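Local structure of N-acetyltransferase family protein (Bacillus anthracis, 3LNB) at residues 149-154 / 219-224; 33-38 / 85-90. The protein is an arylamine N-acetyltransferase that binds coenzyme A, transfers acetyl groups to arylamines and inactivates the drug sulfamethoxazole. The protein carries 1 engineered substitution. One frame throughout, in Å; residues are numbered along the deposited sequence.

Contact 1 (149-154 / 219-224); sequences DYVIDA and YAFTLD
Asp153 OD2 is shared by two groups: Tyr219 OH lies 2.9 Å from it in a weak hydrogen bond, and His138 NE2 makes a second one. OD2 also leans in to the ring, coming within 3.4 Å of Tyr219 CE1, and the carboxylate and ring planes stand 65° apart. The exact place of the hydroxyl is less sure than that of the carboxylate, whose other oxygen, OD1, bonds to Gly155 N and Asn103 ND2. With both oxygens engaged, the group's rotation is well fixed. Asp153 CG is anti to its own backbone N (chi1 -170°), which places the carboxylate opposite the phenol. Tyr219 reaches it from the opposite direction, its ring edge-to-face with both His138 and Phe156.

The apolar half of the contact belongs to Val151, whose two methyls divide the work. CG1 rests 3.6 Å from Tyr219 OH, and CG2 lies 3.7 Å from Phe221 CZ, approaching that ring atom obliquely. Tyr219 and Phe221 are two apart on one strand, and the alternation of side chains along it puts both rings on the same face. Phe221 also meets His191 with planes about 30° apart.

The two strands are not neighbours: strands 131-145 and 116-126 lie between them in the sheet, and Val151 and Phe221 keep their CA atoms 10.4 Å apart. Their side chains therefore meet across the concave interior of a strongly curled antiparallel sheet, as in the beta-barrel domain of arylamine N-acetyltransferases. At its polar end, Asp153 with His138 and Cys99 has the geometry expected of this family's Cys-His-Asp catalytic triad.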
loop_
_atom_site.group_PDB
_atom_site.type_symbol
_atom_site.label_atom_id
_atom_site.label_comp_id
_atom_site.label_asym_id
_atom_site.label_seq_id
_atom_site.Cartn_x
_atom_site.Cartn_y
_atom_site.Cartn_z
ATOM N N ASP A 149 -11.102 -1.412 16.806
ATOM C CA ASP A 149 -10.678 -1.834 15.481
ATOM C C ASP A 149 -10.005 -0.679 14.753
ATOM O O ASP A 149 -10.401 0.475 14.903
ATOM C CB ASP A 149 -11.865 -2.303 14.640
ATOM C CG ASP A 149 -12.342 -3.686 15.022
ATOM O OD1 ASP A 149 -11.541 -4.458 15.586
ATOM O OD2 ASP A 149 -13.516 -4.006 14.731
ATOM N N TYR A 150 -8.988 -1.005 13.966
ATOM C CA TYR A 150 -8.262 -0.009 13.194
ATOM C C TYR A 150 -7.983 -0.524 11.804
ATOM O O TYR A 150 -7.836 -1.728 11.590
ATOM C CB TYR A 150 -6.910 0.312 13.824
ATOM C CG TYR A 150 -6.965 0.848 15.226
ATOM C CD1 TYR A 150 -7.234 0.008 16.302
ATOM C CD2 TYR A 150 -6.730 2.199 15.481
ATOM C CE1 TYR A 150 -7.264 0.495 17.602
ATOM C CE2 TYR A 150 -6.758 2.700 16.773
ATOM C CZ TYR A 150 -7.024 1.842 17.830
ATOM O OH TYR A 150 -7.035 2.325 19.110
ATOM N N VAL A 151 -7.916 0.395 10.851
ATOM C CA VAL A 151 -7.563 0.016 9.493
ATOM C C VAL A 151 -6.055 0.235 9.417
ATOM O O VAL A 151 -5.548 1.276 9.840
ATOM C CB VAL A 151 -8.254 0.908 8.425
ATOM C CG1 VAL A 151 -7.505 0.800 7.084
ATOM C CG2 VAL A 151 -9.707 0.470 8.248
ATOM N N ILE A 152 -5.343 -0.762 8.912
ATOM C CA ILE A 152 -3.897 -0.673 8.749
ATOM C C ILE A 152 -3.711 -0.772 7.245
ATOM O O ILE A 152 -4.012 -1.805 6.648
ATOM C CB ILE A 152 -3.160 -1.855 9.424
ATOM C CG1 ILE A 152 -3.523 -1.929 10.910
ATOM C CG2 ILE A 152 -1.646 -1.677 9.271
ATOM C CD1 ILE A 152 -3.135 -0.695 11.699
ATOM N N ASP A 153 -3.230 0.299 6.627
ATOM C CA ASP A 153 -3.060 0.289 5.183
ATOM C C ASP A 153 -1.749 0.907 4.716
ATOM O O ASP A 153 -1.523 2.102 4.870
ATOM C CB ASP A 153 -4.234 1.018 4.528
ATOM C CG ASP A 153 -4.262 0.858 3.014
ATOM O OD1 ASP A 153 -3.327 0.253 2.444
ATOM O OD2 ASP A 153 -5.235 1.346 2.399
ATOM N N ALA A 154 -0.891 0.077 4.139
ATOM C CA ALA A 154 0.392 0.539 3.631
ATOM C C ALA A 154 0.428 0.361 2.121
ATOM O O ALA A 154 1.493 0.429 1.511
ATOM C CB ALA A 154 1.525 -0.250 4.272
ATOM N N TYR A 219 -11.754 4.531 -0.550
ATOM C CA TYR A 219 -12.204 3.192 -0.902
ATOM C C TYR A 219 -13.249 2.674 0.071
ATOM O O TYR A 219 -13.366 3.149 1.203
ATOM C CB TYR A 219 -11.037 2.197 -0.969
ATOM C CG TYR A 219 -10.171 2.131 0.270
ATOM C CD1 TYR A 219 -8.951 2.806 0.321
ATOM C CD2 TYR A 219 -10.565 1.392 1.390
ATOM C CE1 TYR A 219 -8.141 2.747 1.445
ATOM C CE2 TYR A 219 -9.759 1.326 2.531
ATOM C CZ TYR A 219 -8.550 2.004 2.548
ATOM O OH TYR A 219 -7.735 1.943 3.646
ATOM N N ALA A 220 -14.027 1.715 -0.411
ATOM C CA ALA A 220 -15.056 1.072 0.378
ATOM C C ALA A 220 -14.504 -0.303 0.718
ATOM O O ALA A 220 -13.614 -0.800 0.029
ATOM C CB ALA A 220 -16.331 0.934 -0.437
ATOM N N PHE A 221 -15.025 -0.906 1.780
ATOM C CA PHE A 221 -14.603 -2.240 2.190
ATOM C C PHE A 221 -15.607 -2.864 3.152
ATOM O O PHE A 221 -16.549 -2.205 3.598
ATOM C CB PHE A 221 -13.204 -2.216 2.837
ATOM C CG PHE A 221 -13.129 -1.454 4.133
ATOM C CD1 PHE A 221 -13.028 -0.063 4.142
ATOM C CD2 PHE A 221 -13.158 -2.130 5.350
ATOM C CE1 PHE A 221 -12.956 0.641 5.345
ATOM C CE2 PHE A 221 -13.086 -1.432 6.561
ATOM C CZ PHE A 221 -12.985 -0.049 6.559
ATOM N N THR A 222 -15.411 -4.149 3.433
ATOM C CA THR A 222 -16.267 -4.895 4.354
ATOM C C THR A 222 -15.341 -5.558 5.369
ATOM O O THR A 222 -14.119 -5.447 5.264
ATOM C CB THR A 222 -17.069 -6.003 3.635
ATOM O OG1 THR A 222 -16.180 -7.051 3.233
ATOM C CG2 THR A 222 -17.774 -5.448 2.408
ATOM N N LEU A 223 -15.915 -6.244 6.349
ATOM C CA LEU A 223 -15.108 -6.911 7.356
ATOM C C LEU A 223 -15.038 -8.429 7.121
ATOM O O LEU A 223 -14.738 -9.197 8.036
ATOM C CB LEU A 223 -15.645 -6.590 8.763
ATOM C CG LEU A 223 -15.740 -5.085 9.082
ATOM C CD1 LEU A 223 -16.195 -4.884 10.513
ATOM C CD2 LEU A 223 -14.389 -4.409 8.868
ATOM N N ASP A 224 -15.311 -8.851 5.887
ATOM C CA ASP A 224 -15.239 -10.267 5.520
ATOM C C ASP A 224 -13.768 -10.653 5.319
ATOM O O ASP A 224 -13.110 -10.152 4.406
ATOM C CB ASP A 224 -15.991 -10.543 4.209
ATOM C CG ASP A 224 -17.456 -10.150 4.269
ATOM O OD1 ASP A 224 -18.115 -10.433 5.292
ATOM O OD2 ASP A 224 -17.955 -9.571 3.278
#

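Contact 2 (33-38 / 85-90); sequences TNLQKE and NLVEKL. With FMT (formic acid), chain D.
Leu35 and Val87 make the apolar core of the contact, with Leu35 CG 3.6 Å from Val87 CG2. That one methyl crosses the leucine obliquely at CG and also comes within 4.0 Å of both CB and CD1. The second methyl, Val87 CG1, is anti to the backbone N (chi1 172°) and loosely faces the pair formed by Asn34 OD1 and Glu38 CG, at 4.2 Å from each. Leu35 also packs on Tyr108 of helix 99-112. The segment axes run nearly parallel, 19° apart and 10.6 Å at closest approach.

The start of helix 34-42 is held by its own hydrogen bonds. Gln36 N donates to Thr33 OG1 (3.0 Å, 166°), and Thr33 N donates to Gln36 OE1 (3.0 Å), using an in-plane lone pair of the amide; together they form a capping box. Asp112 also bonds to Thr33 OG1. The other amide atom, Gln36 NE2, holds formic acid O1 at 2.9 Å in a bent bond; this small molecule, also bonded to Ile50 N, probably comes from the crystallisation liquor.

Of the charged groups, Glu38 meets Val87 through its CG methylene, and Lys89 forms salt bridges with Glu101 and Asp72. No hydrogen bond or salt bridge links the two segments, which meet through van der Waals contact centred on Val87; just beyond them, Arg42 NE donates to Leu90 O and adds a polar tie between the helices.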
loop_
_atom_site.group_PDB
_atom_site.type_symbol
_atom_site.label_atom_id
_atom_site.label_comp_id
_atom_site.label_asym_id
_atom_site.label_seq_id
_atom_site.Cartn_x
_atom_site.Cartn_y
_atom_site.Cartn_z
ATOM N N THR A 33 11.348 -14.534 13.834
ATOM C CA THR A 33 11.251 -15.398 12.662
ATOM C C THR A 33 12.160 -14.829 11.564
ATOM O O THR A 33 12.670 -13.714 11.682
ATOM C CB THR A 33 9.822 -15.421 12.109
ATOM O OG1 THR A 33 9.502 -14.119 11.612
ATOM C CG2 THR A 33 8.821 -15.801 13.198
ATOM N N ASN A 34 12.355 -15.596 10.494
ATOM C CA ASN A 34 13.179 -15.134 9.390
ATOM C C ASN A 34 12.548 -13.881 8.797
ATOM O O ASN A 34 13.239 -12.896 8.521
ATOM C CB ASN A 34 13.291 -16.210 8.305
ATOM C CG ASN A 34 14.150 -15.769 7.139
ATOM O OD1 ASN A 34 13.721 -14.975 6.290
ATOM N ND2 ASN A 34 15.383 -16.262 7.096
ATOM N N LEU A 35 11.232 -13.922 8.610
ATOM C CA LEU A 35 10.502 -12.788 8.056
ATOM C C LEU A 35 10.722 -11.542 8.918
ATOM O O LEU A 35 11.008 -10.469 8.394
ATOM C CB LEU A 35 9.003 -13.104 7.969
ATOM C CG LEU A 35 8.092 -12.095 7.246
ATOM C CD1 LEU A 35 6.711 -12.702 7.063
ATOM C CD2 LEU A 35 7.984 -10.801 8.032
ATOM N N GLN A 36 10.574 -11.681 10.234
ATOM C CA GLN A 36 10.768 -10.551 11.135
ATOM C C GLN A 36 12.170 -9.970 10.995
ATOM O O GLN A 36 12.345 -8.756 10.915
ATOM C CB GLN A 36 10.539 -10.971 12.591
ATOM C CG GLN A 36 9.073 -11.139 12.983
ATOM C CD GLN A 36 8.901 -11.461 14.461
ATOM O OE1 GLN A 36 9.419 -12.459 14.953
ATOM N NE2 GLN A 36 8.169 -10.609 15.174
ATOM N N LYS A 37 13.167 -10.848 10.971
ATOM C CA LYS A 37 14.553 -10.427 10.838
ATOM C C LYS A 37 14.759 -9.666 9.535
ATOM O O LYS A 37 15.353 -8.594 9.533
ATOM C CB LYS A 37 15.484 -11.641 10.877
ATOM C CG LYS A 37 15.415 -12.439 12.175
ATOM C CD LYS A 37 16.360 -13.637 12.114
ATOM C CE LYS A 37 16.195 -14.547 13.319
ATOM N NZ LYS A 37 17.063 -15.753 13.185
ATOM N N GLU A 38 14.263 -10.223 8.431
ATOM C CA GLU A 38 14.412 -9.572 7.131
ATOM C C GLU A 38 13.605 -8.286 7.069
ATOM O O GLU A 38 14.021 -7.305 6.447
ATOM C CB GLU A 38 13.952 -10.495 6.001
ATOM C CG GLU A 38 14.810 -11.735 5.773
ATOM C CD GLU A 38 16.249 -11.403 5.399
ATOM O OE1 GLU A 38 16.471 -10.473 4.596
ATOM O OE2 GLU A 38 17.162 -12.087 5.901
ATOM N N ASN A 85 7.312 -15.908 -0.837
ATOM C CA ASN A 85 7.453 -15.127 -2.065
ATOM C C ASN A 85 7.502 -13.630 -1.774
ATOM O O ASN A 85 8.202 -12.877 -2.447
ATOM C CB ASN A 85 6.309 -15.438 -3.038
ATOM C CG ASN A 85 6.454 -16.810 -3.674
ATOM O OD1 ASN A 85 7.549 -17.374 -3.693
ATOM N ND2 ASN A 85 5.359 -17.347 -4.211
ATOM N N LEU A 86 6.753 -13.204 -0.765
ATOM C CA LEU A 86 6.737 -11.805 -0.380
ATOM C C LEU A 86 8.079 -11.433 0.244
ATOM O O LEU A 86 8.652 -10.395 -0.079
ATOM C CB LEU A 86 5.593 -11.543 0.601
ATOM C CG LEU A 86 4.210 -11.615 -0.059
ATOM C CD1 LEU A 86 3.133 -11.593 0.994
ATOM C CD2 LEU A 86 4.047 -10.456 -1.022
ATOM N N VAL A 87 8.583 -12.281 1.134
ATOM C CA VAL A 87 9.874 -12.019 1.766
ATOM C C VAL A 87 10.964 -11.969 0.690
ATOM O O VAL A 87 11.830 -11.095 0.709
ATOM C CB VAL A 87 10.237 -13.119 2.805
ATOM C CG1 VAL A 87 11.670 -12.918 3.305
ATOM C CG2 VAL A 87 9.256 -13.076 3.981
ATOM N N GLU A 88 10.909 -12.901 -0.257
ATOM C CA GLU A 88 11.905 -12.949 -1.325
ATOM C C GLU A 88 11.888 -11.696 -2.194
ATOM O O GLU A 88 12.923 -11.078 -2.432
ATOM C CB GLU A 88 11.671 -14.162 -2.218
ATOM C CG GLU A 88 12.805 -14.416 -3.204
ATOM C CD GLU A 88 14.126 -14.648 -2.492
ATOM O OE1 GLU A 88 14.122 -15.376 -1.474
ATOM O OE2 GLU A 88 15.164 -14.114 -2.946
ATOM N N LYS A 89 10.704 -11.317 -2.663
ATOM C CA LYS A 89 10.585 -10.153 -3.531
ATOM C C LYS A 89 10.788 -8.798 -2.858
ATOM O O LYS A 89 11.724 -8.078 -3.201
ATOM C CB LYS A 89 9.229 -10.158 -4.249
ATOM C CG LYS A 89 9.032 -8.993 -5.208
ATOM C CD LYS A 89 7.648 -9.002 -5.845
ATOM C CE LYS A 89 7.437 -7.738 -6.690
ATOM N NZ LYS A 89 6.055 -7.607 -7.226
ATOM N N LEU A 90 9.921 -8.458 -1.906
ATOM C CA LEU A 90 9.991 -7.160 -1.242
ATOM C C LEU A 90 11.102 -6.916 -0.237
ATOM O O LEU A 90 11.500 -5.770 -0.027
ATOM C CB LEU A 90 8.661 -6.832 -0.567
ATOM C CG LEU A 90 7.509 -6.409 -1.474
ATOM C CD1 LEU A 90 7.036 -7.594 -2.277
ATOM C CD2 LEU A 90 6.378 -5.854 -0.627
HETATM C C FMT D . 7.161 -9.255 18.534
HETATM O O1 FMT D . 8.072 -9.775 17.921
HETATM O O2 FMT D . 6.977 -7.924 18.473
#

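Contact 1 and contact 2 do not touch: their centres are 23 Å apart and their nearest atoms about 8 Å. Helix 99-112 connects them. Its Asn103 bonds to Asp153 and to the backbone of Ala154 in contact 1, while other residues of the same helix pack against Leu35, Leu86 and Leu90 of contact 2. Cys99, the probable nucleophile, stands at its first turn. Contact 1 is close to the active site, with the Asp153 side chain about 6 Å from the bound coenzyme A. Contact 2, centred about 17 Å from the centre of the chain, joins two helices that pack on helix 99-112.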